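Hypothetical protein TT0907 (Thermus thermophilus, PDB 1WDI) probably transfers and isomerises the ribose of S-adenosylmethionine onto the 7-aminomethyl-7-deazaguanine base of tRNA, giving epoxyqueuosine. Local coordinates at residues A[58-63]-A[204-209]; A[208-213]-A[232-237]. All blocks are in the same frame, centred on the assembly; numbering follows the deposited sequence.

Contact 1 of 2, residues A[58-63]-A[204-209]; sequences LVFNES and LRFLTL
The rings of F60 and F206 meet in an offset stack, their planes 14° apart and their centroids 4.9 Å from each other. The two side chains run side by side and point the same way. F60 CD1 lies over one face of the F206 ring, displaced toward its rim, while F60 CB touches F206 CD2 at 3.6 Å. In both residues CG stands anti to the carbonyl carbon, beside the backbone N, so the two CG atoms leave their strands in the same sense. At its own edge, in the ring plane, F60 meets the backbone oxygen of R205, and CD2 of L204 reaches its CE1 at 3.9 Å. The same methyl packs against CD2 of L58. Beyond the stack, E62 crosses F206 at about a right angle, its OE1 3.9 Å from F206 CB. Under these side chains is a parallel pairing of neighbouring strands in the mixed sheet, in which each residue of 58-63 faces the one 146 positions further on. R205 N donates to L58 O at 2.8 Å, R205 O receives F60 N, and L207 N and O then bind F60 O and E62 N; the last link, L209 N to E62 O, is weak at 3.5 Å. On the face of V59, N61 and L207, the leucine inserts CD1 against N61 CB at 3.7 Å and CD2 against V59 CG1. Its CG sits between the backbone N and the carbonyl carbon (chi1 51°), close to F60 O. Further out, F189 packs edge-to-face on F60, and L194 of helix 191-199 touches the same side chain. On the V59 and N61 face, V260 of helix 258-266 touches both side chains, and the guanidinium of R205 turns away to a salt bridge with E203.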
loop_
_atom_site.group_PDB
_atom_site.type_symbol
_atom_site.label_atom_id
_atom_site.label_comp_id
_atom_site.label_asym_id
_atom_site.label_seq_id
_atom_site.Cartn_x
_atom_site.Cartn_y
_atom_site.Cartn_z
ATOM N N LEU A 58 -14.275 -7.082 2.967
ATOM C CA LEU A 58 -12.826 -7.011 3.092
ATOM C C LEU A 58 -12.294 -6.230 1.887
ATOM O O LEU A 58 -12.464 -6.645 0.739
ATOM C CB LEU A 58 -12.263 -8.433 3.118
ATOM C CG LEU A 58 -10.947 -8.767 3.824
ATOM C CD1 LEU A 58 -10.931 -8.194 5.231
ATOM C CD2 LEU A 58 -10.793 -10.284 3.870
ATOM N N VAL A 59 -11.664 -5.092 2.158
ATOM C CA VAL A 59 -11.127 -4.241 1.101
ATOM C C VAL A 59 -9.596 -4.262 1.089
ATOM O O VAL A 59 -8.952 -3.964 2.102
ATOM C CB VAL A 59 -11.623 -2.774 1.272
ATOM C CG1 VAL A 59 -11.163 -1.916 0.103
ATOM C CG2 VAL A 59 -13.139 -2.748 1.363
ATOM N N PHE A 60 -9.035 -4.619 -0.066
ATOM C CA PHE A 60 -7.591 -4.698 -0.272
ATOM C C PHE A 60 -7.156 -3.637 -1.264
ATOM O O PHE A 60 -7.977 -2.976 -1.901
ATOM C CB PHE A 60 -7.169 -6.030 -0.911
ATOM C CG PHE A 60 -7.623 -7.256 -0.176
ATOM C CD1 PHE A 60 -8.948 -7.678 -0.246
ATOM C CD2 PHE A 60 -6.711 -8.022 0.535
ATOM C CE1 PHE A 60 -9.353 -8.858 0.382
ATOM C CE2 PHE A 60 -7.110 -9.207 1.172
ATOM C CZ PHE A 60 -8.430 -9.620 1.091
ATOM N N ASN A 61 -5.847 -3.506 -1.419
ATOM C CA ASN A 61 -5.313 -2.581 -2.396
ATOM C C ASN A 61 -4.449 -3.403 -3.347
ATOM O O ASN A 61 -3.702 -4.283 -2.922
ATOM C CB ASN A 61 -4.477 -1.488 -1.720
ATOM C CG ASN A 61 -2.999 -1.814 -1.684
ATOM O OD1 ASN A 61 -2.315 -1.763 -2.708
ATOM N ND2 ASN A 61 -2.496 -2.153 -0.499
ATOM N N GLU A 62 -4.590 -3.153 -4.639
ATOM C CA GLU A 62 -3.769 -3.840 -5.625
ATOM C C GLU A 62 -3.075 -2.733 -6.395
ATOM O O GLU A 62 -3.728 -1.897 -7.013
ATOM C CB GLU A 62 -4.615 -4.705 -6.566
ATOM C CG GLU A 62 -5.832 -4.023 -7.164
ATOM C CD GLU A 62 -6.515 -4.881 -8.217
ATOM O OE1 GLU A 62 -6.642 -6.108 -8.006
ATOM O OE2 GLU A 62 -6.933 -4.329 -9.255
ATOM N N SER A 63 -1.750 -2.716 -6.325
ATOM C CA SER A 63 -0.967 -1.695 -7.005
ATOM C C SER A 63 -1.074 -1.784 -8.518
ATOM O O SER A 63 -1.014 -2.870 -9.096
ATOM C CB SER A 63 0.504 -1.798 -6.591
ATOM O OG SER A 63 0.670 -1.467 -5.223
ATOM N N LEU A 204 -14.777 -9.687 -1.062
ATOM C CA LEU A 204 -13.378 -9.393 -1.319
ATOM C C LEU A 204 -13.372 -8.274 -2.356
ATOM O O LEU A 204 -13.629 -8.512 -3.536
ATOM C CB LEU A 204 -12.674 -10.644 -1.857
ATOM C CG LEU A 204 -12.774 -11.899 -0.971
ATOM C CD1 LEU A 204 -12.077 -13.061 -1.663
ATOM C CD2 LEU A 204 -12.135 -11.645 0.399
ATOM N N ARG A 205 -13.100 -7.051 -1.908
ATOM C CA ARG A 205 -13.099 -5.889 -2.797
ATOM C C ARG A 205 -11.709 -5.281 -2.927
ATOM O O ARG A 205 -10.965 -5.211 -1.945
ATOM C CB ARG A 205 -14.068 -4.833 -2.263
ATOM C CG ARG A 205 -15.475 -5.342 -2.001
ATOM C CD ARG A 205 -16.205 -5.694 -3.292
ATOM N NE ARG A 205 -17.584 -6.084 -3.020
ATOM C CZ ARG A 205 -18.515 -6.230 -3.954
ATOM N NH1 ARG A 205 -18.215 -6.017 -5.229
ATOM N NH2 ARG A 205 -19.745 -6.583 -3.609
ATOM N N PHE A 206 -11.366 -4.823 -4.131
ATOM C CA PHE A 206 -10.049 -4.243 -4.369
ATOM C C PHE A 206 -10.048 -2.823 -4.948
ATOM O O PHE A 206 -10.671 -2.558 -5.983
ATOM C CB PHE A 206 -9.239 -5.141 -5.317
ATOM C CG PHE A 206 -9.034 -6.549 -4.813
ATOM C CD1 PHE A 206 -10.090 -7.459 -4.783
ATOM C CD2 PHE A 206 -7.781 -6.969 -4.384
ATOM C CE1 PHE A 206 -9.897 -8.766 -4.335
ATOM C CE2 PHE A 206 -7.575 -8.275 -3.932
ATOM C CZ PHE A 206 -8.636 -9.175 -3.908
ATOM N N LEU A 207 -9.356 -1.906 -4.275
ATOM C CA LEU A 207 -9.230 -0.551 -4.799
ATOM C C LEU A 207 -7.818 -0.493 -5.380
ATOM O O LEU A 207 -7.010 -1.404 -5.159
ATOM C CB LEU A 207 -9.431 0.508 -3.707
ATOM C CG LEU A 207 -8.660 0.445 -2.387
ATOM C CD1 LEU A 207 -7.220 0.888 -2.582
ATOM C CD2 LEU A 207 -9.360 1.350 -1.387
ATOM N N THR A 208 -7.514 0.569 -6.112
ATOM C CA THR A 208 -6.213 0.684 -6.757
ATOM C C THR A 208 -5.279 1.767 -6.235
ATOM O O THR A 208 -5.669 2.920 -6.086
ATOM C CB THR A 208 -6.391 0.935 -8.272
ATOM O OG1 THR A 208 -7.286 -0.040 -8.822
ATOM C CG2 THR A 208 -5.062 0.850 -8.981
ATOM N N LEU A 209 -4.036 1.384 -5.967
ATOM C CA LEU A 209 -3.022 2.335 -5.535
ATOM C C LEU A 209 -2.173 2.576 -6.785
ATOM O O LEU A 209 -1.638 1.630 -7.358
ATOM C CB LEU A 209 -2.137 1.746 -4.430
ATOM C CG LEU A 209 -0.913 2.606 -4.085
ATOM C CD1 LEU A 209 -1.371 3.944 -3.517
ATOM C CD2 LEU A 209 -0.021 1.882 -3.091
#

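Contact 2 of 2, residues A[208-213]-A[232-237]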
loop_
_atom_site.group_PDB
_atom_site.type_symbol
_atom_site.label_atom_id
_atom_site.label_comp_id
_atom_site.label_asym_id
_atom_site.label_seq_id
_atom_site.Cartn_x
_atom_site.Cartn_y
_atom_site.Cartn_z
ATOM N N THR A 208 -7.514 0.569 -6.112
ATOM C CA THR A 208 -6.213 0.684 -6.757
ATOM C C THR A 208 -5.279 1.767 -6.235
ATOM O O THR A 208 -5.669 2.920 -6.086
ATOM C CB THR A 208 -6.391 0.935 -8.272
ATOM O OG1 THR A 208 -7.286 -0.040 -8.822
ATOM C CG2 THR A 208 -5.062 0.850 -8.981
ATOM N N LEU A 209 -4.036 1.384 -5.967
ATOM C CA LEU A 209 -3.022 2.335 -5.535
ATOM C C LEU A 209 -2.173 2.576 -6.785
ATOM O O LEU A 209 -1.638 1.630 -7.358
ATOM C CB LEU A 209 -2.137 1.746 -4.430
ATOM C CG LEU A 209 -0.913 2.606 -4.085
ATOM C CD1 LEU A 209 -1.371 3.944 -3.517
ATOM C CD2 LEU A 209 -0.021 1.882 -3.091
ATOM N N HIS A 210 -2.068 3.825 -7.226
ATOM C CA HIS A 210 -1.263 4.120 -8.410
ATOM C C HIS A 210 0.211 4.231 -8.042
ATOM O O HIS A 210 0.567 4.958 -7.119
ATOM C CB HIS A 210 -1.710 5.431 -9.070
ATOM C CG HIS A 210 -3.099 5.389 -9.626
ATOM N ND1 HIS A 210 -3.570 4.332 -10.373
ATOM C CD2 HIS A 210 -4.106 6.291 -9.573
ATOM C CE1 HIS A 210 -4.808 4.584 -10.759
ATOM N NE2 HIS A 210 -5.157 5.767 -10.287
ATOM N N VAL A 211 1.060 3.499 -8.756
ATOM C CA VAL A 211 2.500 3.536 -8.515
ATOM C C VAL A 211 3.216 3.606 -9.856
ATOM O O VAL A 211 2.588 3.493 -10.907
ATOM C CB VAL A 211 3.006 2.271 -7.773
ATOM C CG1 VAL A 211 2.198 2.046 -6.501
ATOM C CG2 VAL A 211 2.935 1.059 -8.694
ATOM N N GLY A 212 4.530 3.786 -9.817
ATOM C CA GLY A 212 5.294 3.848 -11.050
ATOM C C GLY A 212 5.704 5.248 -11.461
ATOM O O GLY A 212 5.235 6.228 -10.886
ATOM N N PRO A 213 6.580 5.369 -12.476
ATOM C CA PRO A 213 7.088 6.639 -13.003
ATOM C C PRO A 213 5.999 7.665 -13.303
ATOM O O PRO A 213 6.166 8.856 -13.039
ATOM C CB PRO A 213 7.831 6.210 -14.266
ATOM C CG PRO A 213 8.334 4.852 -13.906
ATOM C CD PRO A 213 7.130 4.234 -13.237
ATOM N N PRO A 232 -1.715 8.551 -4.502
ATOM C CA PRO A 232 -2.688 8.589 -5.597
ATOM C C PRO A 232 -3.373 7.226 -5.676
ATOM O O PRO A 232 -2.708 6.195 -5.664
ATOM C CB PRO A 232 -1.819 8.889 -6.813
ATOM C CG PRO A 232 -0.560 8.135 -6.499
ATOM C CD PRO A 232 -0.338 8.435 -5.022
ATOM N N TYR A 233 -4.699 7.219 -5.756
ATOM C CA TYR A 233 -5.440 5.963 -5.799
ATOM C C TYR A 233 -6.690 6.064 -6.660
ATOM O O TYR A 233 -7.095 7.148 -7.072
ATOM C CB TYR A 233 -5.862 5.573 -4.378
ATOM C CG TYR A 233 -6.787 6.598 -3.757
ATOM C CD1 TYR A 233 -8.153 6.608 -4.051
ATOM C CD2 TYR A 233 -6.283 7.605 -2.932
ATOM C CE1 TYR A 233 -8.996 7.599 -3.541
ATOM C CE2 TYR A 233 -7.111 8.595 -2.417
ATOM C CZ TYR A 233 -8.467 8.588 -2.725
ATOM O OH TYR A 233 -9.286 9.570 -2.212
ATOM N N ALA A 234 -7.307 4.918 -6.908
ATOM C CA ALA A 234 -8.532 4.874 -7.688
ATOM C C ALA A 234 -9.455 3.852 -7.052
ATOM O O ALA A 234 -9.036 2.743 -6.729
ATOM C CB ALA A 234 -8.235 4.492 -9.140
ATOM N N ILE A 235 -10.706 4.239 -6.848
ATOM C CA ILE A 235 -11.681 3.337 -6.267
ATOM C C ILE A 235 -12.720 2.964 -7.318
ATOM O O ILE A 235 -13.480 3.813 -7.781
ATOM C CB ILE A 235 -12.398 3.977 -5.069
ATOM C CG1 ILE A 235 -11.378 4.348 -3.987
ATOM C CG2 ILE A 235 -13.444 3.009 -4.526
ATOM C CD1 ILE A 235 -11.992 4.950 -2.761
ATOM N N PRO A 236 -12.753 1.683 -7.715
ATOM C CA PRO A 236 -13.710 1.199 -8.714
ATOM C C PRO A 236 -15.141 1.482 -8.278
ATOM O O PRO A 236 -15.454 1.479 -7.080
ATOM C CB PRO A 236 -13.416 -0.301 -8.773
ATOM C CG PRO A 236 -11.949 -0.362 -8.478
ATOM C CD PRO A 236 -11.818 0.612 -7.325
ATOM N N GLU A 237 -16.013 1.716 -9.250
ATOM C CA GLU A 237 -17.414 1.996 -8.963
ATOM C C GLU A 237 -18.068 0.897 -8.133
ATOM O O GLU A 237 -18.822 1.184 -7.203
ATOM C CB GLU A 237 -18.188 2.163 -10.268
ATOM C CG GLU A 237 -17.654 3.256 -11.171
ATOM C CD GLU A 237 -18.174 3.119 -12.583
ATOM O OE1 GLU A 237 -19.390 3.322 -12.799
ATOM O OE2 GLU A 237 -17.368 2.794 -13.475
#
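An antiparallel pairing of strands 203-211 and 231-235 in the mixed sheet, with strand 203-211 shared with the parallel pairing to strand 57-73, brings T208 opposite A234 and H210 beside P232. T208 and A234 form a hydrogen-bonded pair: T208 N donates to A234 O at 2.7 Å, and A234 N returns a bond of the same length to T208 O. H210 N adds a third bond, to P232 O at 2.9 Å, with the donor tilted 32° from the carbonyl plane. Between these bonds L209 and Y233 make a non-hydrogen-bonded pair, and L209 CD1 comes within 3.4 Å of P232 O. The pairing is part of the mixed sheet of this QueA-family protein, where strand 231-235 also pairs with strand 277-281. The imidazole of H210 reaches across to the neighbouring strand, with NE2 3.5 Å from A234 CB and CD2 near the carbonyl carbon of Y233. Its CG, anti to the carbonyl carbon (chi1 -65°), is set 4.1 Å from P232 O. CB rests 3.9 Å from P232 CG. NE2 is buried here without a polar partner in the model. An alanine here would probably leave A234 CB without its ring neighbour and open a gap beside the Y233 backbone. Y233 itself sets CB 3.2 Å from T208 O, while its hydroxyl is hydrogen-bonded to S266 and its side chain touches A263 of helix 258-266.

How the contacts relate
Contacts 1 and 2 lie on opposite edges of strand 203-211, which pairs in parallel with strand 57-73 and antiparallel with strand 231-235, and their centres are about 10 Å apart. T208 and L209 belong to both. The two contacts also touch: L207 CB stands 3.8 Å from A234 O, and F206 O is 3.6 Å from P236 CG. P236, the N-cap residue, leads directly into helix 237-248. A bound citrate, probably from the crystallisation liquor, sits about 3 Å from the side chain of N61 in contact 1; since such molecules often mark pockets, it may mark one here.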